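Side-chain contacts in tyrosine phosphatase (Orf virus, PDB 5NCR), which is a homodimeric tyrosine phosphatase with triple substrate specificity that hydrolyses phosphate esters and is thought to counter host interferon signalling: residues 44-49 / 53-58; 119-124 / 169-174; 152-155 / 160-163. The protein carries 2 engineered substitutions. All coordinates share one frame; numbering follows the deposited sequence. Where two conformers were deposited one is given.

Contact 1: residues 44-49 / 53-58; sequences RAVLRG and VDFKCL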
loop_
_atom_site.group_PDB
_atom_site.type_symbol
_atom_site.label_atom_id
_atom_site.label_comp_id
_atom_site.label_asym_id
_atom_site.label_seq_id
_atom_site.Cartn_x
_atom_site.Cartn_y
_atom_site.Cartn_z
ATOM N N ARG B 44 -31.581 12.583 8.877
ATOM C CA ARG B 44 -32.615 13.586 9.175
ATOM C C ARG B 44 -33.586 13.755 8.012
ATOM O O ARG B 44 -34.787 13.894 8.242
ATOM C CB ARG B 44 -31.978 14.933 9.532
ATOM C CG ARG B 44 -31.738 15.103 11.032
ATOM C CD ARG B 44 -31.424 16.543 11.411
ATOM N NE ARG B 44 -30.196 17.032 10.778
ATOM C CZ ARG B 44 -28.979 16.927 11.305
ATOM N NH1 ARG B 44 -28.810 16.359 12.495
ATOM N NH2 ARG B 44 -27.925 17.396 10.653
ATOM N N ALA B 45 -33.059 13.737 6.770
ATOM C CA ALA B 45 -33.844 13.869 5.540
ATOM C C ALA B 45 -34.787 12.672 5.372
ATOM O O ALA B 45 -35.950 12.870 5.032
ATOM C CB ALA B 45 -32.924 14.017 4.330
ATOM N N VAL B 46 -34.304 11.447 5.650
ATOM C CA VAL B 46 -35.100 10.203 5.606
ATOM C C VAL B 46 -36.277 10.318 6.599
ATOM O O VAL B 46 -37.431 10.138 6.209
ATOM C CB VAL B 46 -34.242 8.917 5.881
ATOM C CG1 VAL B 46 -35.107 7.652 5.912
ATOM C CG2 VAL B 46 -33.115 8.762 4.861
ATOM N N LEU B 47 -35.967 10.668 7.863
ATOM C CA LEU B 47 -36.935 10.809 8.954
ATOM C C LEU B 47 -37.990 11.915 8.737
ATOM O O LEU B 47 -39.109 11.767 9.231
ATOM C CB LEU B 47 -36.226 10.985 10.304
ATOM C CG LEU B 47 -35.317 9.826 10.730
ATOM C CD1 LEU B 47 -34.288 10.299 11.710
ATOM C CD2 LEU B 47 -36.126 8.640 11.274
ATOM N N ARG B 48 -37.650 12.992 7.984
ATOM C CA ARG B 48 -38.590 14.087 7.663
ATOM C C ARG B 48 -39.510 13.682 6.496
ATOM O O ARG B 48 -40.436 14.424 6.163
ATOM C CB ARG B 48 -37.834 15.358 7.222
ATOM C CG ARG B 48 -37.106 16.141 8.304
ATOM C CD ARG B 48 -36.549 17.472 7.792
ATOM N NE ARG B 48 -35.986 17.417 6.434
ATOM C CZ ARG B 48 -34.686 17.347 6.156
ATOM N NH1 ARG B 48 -33.791 17.304 7.134
ATOM N NH2 ARG B 48 -34.272 17.314 4.895
ATOM N N GLY B 49 -39.198 12.555 5.851
ATOM C CA GLY B 49 -39.908 12.085 4.668
ATOM C C GLY B 49 -39.484 12.874 3.440
ATOM O O GLY B 49 -40.238 12.959 2.471
ATOM N N VAL B 53 -35.207 8.123 -1.701
ATOM C CA VAL B 53 -35.072 6.666 -1.647
ATOM C C VAL B 53 -36.080 6.117 -0.607
ATOM O O VAL B 53 -36.192 6.660 0.499
ATOM C CB VAL B 53 -33.603 6.207 -1.367
ATOM C CG1 VAL B 53 -33.527 4.699 -1.072
ATOM C CG2 VAL B 53 -32.662 6.593 -2.506
ATOM N N ASP B 54 -36.823 5.065 -0.975
ATOM C CA ASP B 54 -37.784 4.443 -0.079
ATOM C C ASP B 54 -37.024 3.562 0.909
ATOM O O ASP B 54 -37.068 2.333 0.776
ATOM C CB ASP B 54 -38.809 3.601 -0.869
ATOM C CG ASP B 54 -39.860 2.885 -0.012
ATOM O OD1 ASP B 54 -40.082 3.317 1.143
ATOM O OD2 ASP B 54 -40.472 1.906 -0.509
ATOM N N PHE B 55 -36.346 4.175 1.896
ATOM C CA PHE B 55 -35.578 3.450 2.896
ATOM C C PHE B 55 -36.469 2.606 3.776
ATOM O O PHE B 55 -37.521 3.077 4.227
ATOM C CB PHE B 55 -34.728 4.406 3.741
ATOM C CG PHE B 55 -33.487 4.855 3.030
ATOM C CD1 PHE B 55 -32.437 3.968 2.803
ATOM C CD2 PHE B 55 -33.374 6.162 2.550
ATOM C CE1 PHE B 55 -31.290 4.376 2.126
ATOM C CE2 PHE B 55 -32.212 6.577 1.895
ATOM C CZ PHE B 55 -31.183 5.673 1.676
ATOM N N LYS B 56 -36.083 1.337 3.964
ATOM C CA LYS B 56 -36.858 0.440 4.820
ATOM C C LYS B 56 -36.169 0.278 6.161
ATOM O O LYS B 56 -36.821 -0.033 7.157
ATOM C CB LYS B 56 -37.043 -0.923 4.137
ATOM N N CYS B 57 -34.843 0.486 6.172
ATOM C CA CYS B 57 -34.003 0.325 7.360
ATOM C C CYS B 57 -32.984 1.446 7.534
ATOM O O CYS B 57 -32.455 1.975 6.554
ATOM C CB CYS B 57 -33.319 -1.038 7.357
ATOM S SG CYS B 57 -34.419 -2.430 7.009
ATOM N N LEU B 58 -32.708 1.784 8.788
ATOM C CA LEU B 58 -31.718 2.771 9.207
ATOM C C LEU B 58 -30.791 2.096 10.208
ATOM O O LEU B 58 -31.257 1.456 11.153
ATOM C CB LEU B 58 -32.360 3.997 9.857
ATOM C CG LEU B 58 -33.068 4.996 8.963
ATOM C CD1 LEU B 58 -34.009 5.852 9.783
ATOM C CD2 LEU B 58 -32.073 5.871 8.235
#
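In the beta-alpha-beta crossover that leads from strand 35-38 through helix 40-47 to strand 57-60, Val46 and Leu47 of the last helical turn pack against Phe55 and Leu58 of the returning chain. Val46 does most of the work. With CG1 anti to the backbone N (chi1 177°), both of its methyls are turned onto Phe55: CG2 reaches CD2 of the ring at 3.5 Å, approaching it obliquely, while CG1 lies 3.9 Å from Phe55 CB. The two side chains cross at about a right angle. Val53 CG1 covers one face of the same ring, 3.6 Å above its centre, and Tyr36 meets the ring edge-to-face. The next residue of the helix, Leu47, touches Leu58 CD1 with its CD2 at 3.8 Å, and Val46 CG1 comes within 4.2 Å of Leu58 CD2. No hydrogen bond joins the two segments, so the contact rests on apolar packing, with Leu109 of strand 108-111 lying against Val46, Phe55 and Leu58. The chain leaves the helix through a Schellman motif at Gly49, whose positive phi of 77° goes with a bond from its N to Val46 O (3.0 Å). Strand 108-111 thus lies between the two parallel strands that the crossover connects, as in the alpha/beta fold of the dual specificity phosphatases.

Contact 2: residues 119-124 / 169-174; sequences SGAAAM and YQLIKM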
loop_
_atom_site.group_PDB
_atom_site.type_symbol
_atom_site.label_atom_id
_atom_site.label_comp_id
_atom_site.label_asym_id
_atom_site.label_seq_id
_atom_site.Cartn_x
_atom_site.Cartn_y
_atom_site.Cartn_z
ATOM N N SER B 119 -19.972 4.830 10.710
ATOM C CA SER B 119 -20.698 4.325 9.550
ATOM C C SER B 119 -19.734 3.907 8.447
ATOM O O SER B 119 -20.008 2.926 7.751
ATOM C CB SER B 119 -21.703 5.354 9.046
ATOM O OG SER B 119 -21.036 6.566 8.733
ATOM N N GLY B 120 -18.642 4.658 8.277
ATOM C CA GLY B 120 -17.598 4.327 7.318
ATOM C C GLY B 120 -17.008 2.950 7.635
ATOM O O GLY B 120 -16.832 2.135 6.732
ATOM N N ALA B 121 -16.780 2.642 8.942
ATOM C CA ALA B 121 -16.258 1.328 9.353
ATOM C C ALA B 121 -17.222 0.195 9.006
ATOM O O ALA B 121 -16.806 -0.824 8.464
ATOM C CB ALA B 121 -15.925 1.323 10.840
ATOM N N ALA B 122 -18.510 0.433 9.193
ATOM C CA ALA B 122 -19.568 -0.520 8.832
ATOM C C ALA B 122 -19.569 -0.728 7.312
ATOM O O ALA B 122 -19.596 -1.872 6.846
ATOM C CB ALA B 122 -20.913 0.025 9.277
ATOM N N ALA B 123 -19.479 0.389 6.556
ATOM C CA ALA B 123 -19.433 0.411 5.099
ATOM C C ALA B 123 -18.214 -0.408 4.571
ATOM O O ALA B 123 -18.377 -1.250 3.702
ATOM C CB ALA B 123 -19.343 1.848 4.621
ATOM N N MET B 124 -17.024 -0.169 5.121
ATOM C CA MET B 124 -15.791 -0.875 4.757
ATOM C C MET B 124 -15.925 -2.351 5.054
ATOM O O MET B 124 -15.628 -3.180 4.185
ATOM C CB MET B 124 -14.587 -0.288 5.516
ATOM C CG MET B 124 -13.246 -0.715 4.927
ATOM S SD MET B 124 -12.985 -0.079 3.230
ATOM C CE MET B 124 -11.733 -1.259 2.662
ATOM N N TYR B 169 -7.716 -0.261 11.639
ATOM C CA TYR B 169 -6.831 -1.353 12.018
ATOM C C TYR B 169 -7.675 -2.589 12.365
ATOM O O TYR B 169 -7.368 -3.682 11.892
ATOM C CB TYR B 169 -5.929 -0.961 13.211
ATOM C CG TYR B 169 -5.025 -2.083 13.686
ATOM C CD1 TYR B 169 -3.850 -2.395 13.005
ATOM C CD2 TYR B 169 -5.340 -2.822 14.822
ATOM C CE1 TYR B 169 -3.001 -3.411 13.452
ATOM C CE2 TYR B 169 -4.501 -3.842 15.276
ATOM C CZ TYR B 169 -3.335 -4.138 14.584
ATOM O OH TYR B 169 -2.497 -5.135 15.031
ATOM N N GLN B 170 -8.759 -2.412 13.161
ATOM C CA GLN B 170 -9.648 -3.523 13.531
ATOM C C GLN B 170 -10.263 -4.193 12.281
ATOM O O GLN B 170 -10.393 -5.410 12.249
ATOM C CB GLN B 170 -10.753 -3.069 14.477
ATOM C CG GLN B 170 -10.243 -2.739 15.873
ATOM C CD GLN B 170 -11.401 -2.330 16.753
ATOM O OE1 GLN B 170 -12.182 -3.151 17.221
ATOM N NE2 GLN B 170 -11.543 -1.067 17.004
ATOM N N LEU B 171 -10.603 -3.400 11.264
ATOM C CA LEU B 171 -11.138 -3.890 9.986
ATOM C C LEU B 171 -10.065 -4.632 9.191
ATOM O O LEU B 171 -10.335 -5.690 8.632
ATOM C CB LEU B 171 -11.730 -2.735 9.164
ATOM C CG LEU B 171 -13.018 -2.108 9.718
ATOM C CD1 LEU B 171 -13.305 -0.804 9.046
ATOM C CD2 LEU B 171 -14.207 -3.015 9.525
ATOM N N ILE B 172 -8.838 -4.103 9.175
ATOM C CA ILE B 172 -7.697 -4.772 8.521
ATOM C C ILE B 172 -7.514 -6.136 9.178
ATOM O O ILE B 172 -7.458 -7.123 8.469
ATOM C CB ILE B 172 -6.415 -3.906 8.513
ATOM C CG1 ILE B 172 -6.608 -2.668 7.598
ATOM C CG2 ILE B 172 -5.149 -4.722 8.102
ATOM C CD1 ILE B 172 -5.676 -1.500 7.870
ATOM N N LYS B 173 -7.465 -6.193 10.517
ATOM C CA LYS B 173 -7.283 -7.453 11.273
ATOM C C LYS B 173 -8.343 -8.490 10.917
ATOM O O LYS B 173 -8.026 -9.640 10.619
ATOM C CB LYS B 173 -7.321 -7.218 12.793
ATOM C CG LYS B 173 -6.098 -6.548 13.400
ATOM C CD LYS B 173 -4.831 -7.385 13.417
ATOM C CE LYS B 173 -4.691 -8.336 14.590
ATOM N NZ LYS B 173 -3.367 -9.011 14.549
ATOM N N MET B 174 -9.595 -8.062 10.918
ATOM C CA MET B 174 -10.736 -8.911 10.632
ATOM C C MET B 174 -10.839 -9.393 9.169
ATOM O O MET B 174 -11.115 -10.565 8.956
ATOM C CB MET B 174 -12.005 -8.160 11.077
ATOM C CG MET B 174 -13.301 -8.860 10.806
ATOM S SD MET B 174 -14.584 -8.157 11.880
ATOM C CE MET B 174 -14.272 -9.157 13.381
#
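A chi1 of -69° turns Leu171 CG away from its own carbonyl carbon and carries both methyls to Ala121, while in Met124, whose CB already faces the same leucine from the backbone, a chi1 of -165° sets CG 4.1 Å from Leu171 CD1. Leu171 CD1 is the shared point: it lies 3.8 Å from Ala121 CB and also 3.8 Å from Met124 CB. Its two methyls both border the Ala121 carbonyl oxygen, CD1 at 3.5 Å and CD2 at 3.6 Å from Ala121 O. The small alanine brings the helices close, with Ala121 CA and Leu171 CA 7.3 Å apart. These are helices 118-134 and 165-177 of the phosphatase domain. The first of them begins at the end of the phosphate-binding loop of the family, and its Ser119 OG is hydrogen-bonded to OG of Ser112, which stands where the family has its catalytic cysteine and is probably one of the engineered positions. Beyond CG the methionine bends at chi2 (65°), which leads its end away from helix 165-177; the side chain also packs on Phe147 and Thr150 of helix 140-158. The leucine is enclosed further by Phe147, by Met91 of helix 90-103 and by Leu162.

Contact 3: residues 152-155 / 160-163; sequences YEIR and AFLE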
loop_
_atom_site.group_PDB
_atom_site.type_symbol
_atom_site.label_atom_id
_atom_site.label_comp_id
_atom_site.label_asym_id
_atom_site.label_seq_id
_atom_site.Cartn_x
_atom_site.Cartn_y
_atom_site.Cartn_z
ATOM N N TYR B 152 -9.445 3.656 -0.864
ATOM C CA TYR B 152 -9.162 4.866 -1.652
ATOM C C TYR B 152 -10.270 5.171 -2.651
ATOM O O TYR B 152 -10.543 6.333 -2.905
ATOM C CB TYR B 152 -7.779 4.819 -2.290
ATOM C CG TYR B 152 -6.727 5.223 -1.277
ATOM C CD1 TYR B 152 -6.677 6.522 -0.775
ATOM C CD2 TYR B 152 -5.831 4.293 -0.764
ATOM C CE1 TYR B 152 -5.761 6.887 0.207
ATOM C CE2 TYR B 152 -4.900 4.651 0.211
ATOM C CZ TYR B 152 -4.863 5.958 0.688
ATOM O OH TYR B 152 -3.998 6.349 1.681
ATOM N N GLU B 153 -10.974 4.130 -3.127
ATOM C CA GLU B 153 -12.096 4.304 -4.051
ATOM C C GLU B 153 -13.252 5.036 -3.346
ATOM O O GLU B 153 -13.764 6.030 -3.882
ATOM C CB GLU B 153 -12.529 2.933 -4.585
ATOM C CG GLU B 153 -13.544 2.935 -5.718
ATOM C CD GLU B 153 -13.573 1.616 -6.481
ATOM O OE1 GLU B 153 -14.691 1.109 -6.736
ATOM O OE2 GLU B 153 -12.485 1.080 -6.809
ATOM N N ILE B 154 -13.626 4.596 -2.124
ATOM C CA ILE B 154 -14.711 5.198 -1.342
ATOM C C ILE B 154 -14.284 6.574 -0.842
ATOM O O ILE B 154 -15.080 7.513 -0.927
ATOM C CB ILE B 154 -15.245 4.251 -0.202
ATOM C CG1 ILE B 154 -15.783 2.940 -0.817
ATOM C CG2 ILE B 154 -16.348 4.980 0.641
ATOM C CD1 ILE B 154 -15.978 1.769 0.171
ATOM N N ARG B 155 -13.030 6.702 -0.360
ATOM C CA ARG B 155 -12.511 7.988 0.111
ATOM C C ARG B 155 -12.484 9.027 -1.022
ATOM O O ARG B 155 -12.705 10.205 -0.762
ATOM C CB ARG B 155 -11.118 7.866 0.733
ATOM C CG ARG B 155 -10.802 8.968 1.720
ATOM C CD ARG B 155 -9.439 8.758 2.327
ATOM N NE ARG B 155 -9.142 9.749 3.364
ATOM C CZ ARG B 155 -8.558 10.926 3.147
ATOM N NH1 ARG B 155 -8.189 11.278 1.920
ATOM N NH2 ARG B 155 -8.313 11.751 4.163
ATOM N N ALA B 160 -13.741 12.279 3.064
ATOM C CA ALA B 160 -13.345 11.775 4.369
ATOM C C ALA B 160 -14.040 10.458 4.539
ATOM O O ALA B 160 -15.262 10.369 4.337
ATOM C CB ALA B 160 -13.772 12.726 5.461
ATOM N N PHE B 161 -13.267 9.426 4.888
ATOM C CA PHE B 161 -13.802 8.082 5.043
ATOM C C PHE B 161 -12.889 7.263 5.912
ATOM O O PHE B 161 -11.726 7.085 5.562
ATOM C CB PHE B 161 -13.987 7.415 3.649
ATOM C CG PHE B 161 -14.339 5.940 3.700
ATOM C CD1 PHE B 161 -15.609 5.523 4.071
ATOM C CD2 PHE B 161 -13.399 4.972 3.341
ATOM C CE1 PHE B 161 -15.930 4.156 4.121
ATOM C CE2 PHE B 161 -13.726 3.611 3.364
ATOM C CZ PHE B 161 -14.981 3.207 3.775
ATOM N N LEU B 162 -13.404 6.752 7.031
ATOM C CA LEU B 162 -12.659 5.851 7.905
ATOM C C LEU B 162 -11.256 6.369 8.272
ATOM O O LEU B 162 -10.239 5.706 8.063
ATOM C CB LEU B 162 -12.634 4.480 7.212
ATOM C CG LEU B 162 -12.194 3.241 7.985
ATOM C CD1 LEU B 162 -12.883 3.110 9.342
ATOM C CD2 LEU B 162 -12.405 2.031 7.126
ATOM N N GLU B 163 -11.223 7.593 8.776
ATOM C CA GLU B 163 -10.018 8.299 9.183
ATOM C C GLU B 163 -9.518 7.722 10.499
ATOM O O GLU B 163 -8.311 7.675 10.742
ATOM C CB GLU B 163 -10.305 9.823 9.299
ATOM C CG GLU B 163 -10.953 10.434 8.050
ATOM C CD GLU B 163 -10.140 10.317 6.779
ATOM O OE1 GLU B 163 -8.906 10.459 6.871
ATOM O OE2 GLU B 163 -10.722 10.050 5.702
#
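Arg155, near the end of helix 140-158, reaches along Phe161 to grip Glu163. Its CB lies beside Phe161 CB, and its CG packs on that same CB at 4.0 Å. CG stands anti to the backbone N, and from there the chain runs extended to NE, carrying CD to 3.8 Å from Glu163 OE2. At the tip the guanidinium holds the carboxylate side-on, with one nitrogen for each oxygen. Arg155 NE donates to Glu163 OE2 over 2.8 Å, a bent bond (140° at the hydrogen) whose acceptor sits tilted from the guanidinium plane. Arg155 NH2 donates to Glu163 OE1 over 3.1 Å, nearly straight at 165°, with the oxygen close to the guanidinium plane but met on its syn side from out of the carboxylate plane. The two flat groups are therefore twisted against each other, 57° apart, instead of lying coplanar.

Beside this polar grip, Ile154 sets CG2 over one face of the Phe161 ring, 3.5 Å from the ring centroid, a CH-pi contact. Leu162 CB covers the centre of the opposite face, so the phenyl is sandwiched between aliphatic groups. Tyr152, about a turn earlier in the helix, turns away toward the dimer interface, where it makes a cation-pi contact with Arg14 of the second subunit.

The carboxylate also folds back on its own loop: Glu163 OE2 accepts Phe161 N at 2.7 Å through its anti lone pair, while its syn lone pair serves Arg155 NE. Two donors on one oxygen, and an arginine across both oxygens, would probably stabilise the ionised glutamate, so that a single carboxylate ties the loop to itself and to the helix.

Along the chain contact 1 comes first and is complete before the other two begin; contact 3 then falls between the two segments of contact 2. Contact 1 lies at the sheet, where helix 40-47 meets strand 57-60, and its centre is about 24 Å from the centre of each of the others. Contacts 2 and 3 belong to the helical part, with centres about 11 Å apart, and they touch: Leu162 and Phe161 of the loop between helices 140-158 and 165-177 pack on Met124, and Leu162 also on Leu171. That loop thus joins three successive helices into one core, while contact 1 lies apart from them in the same catalytic domain.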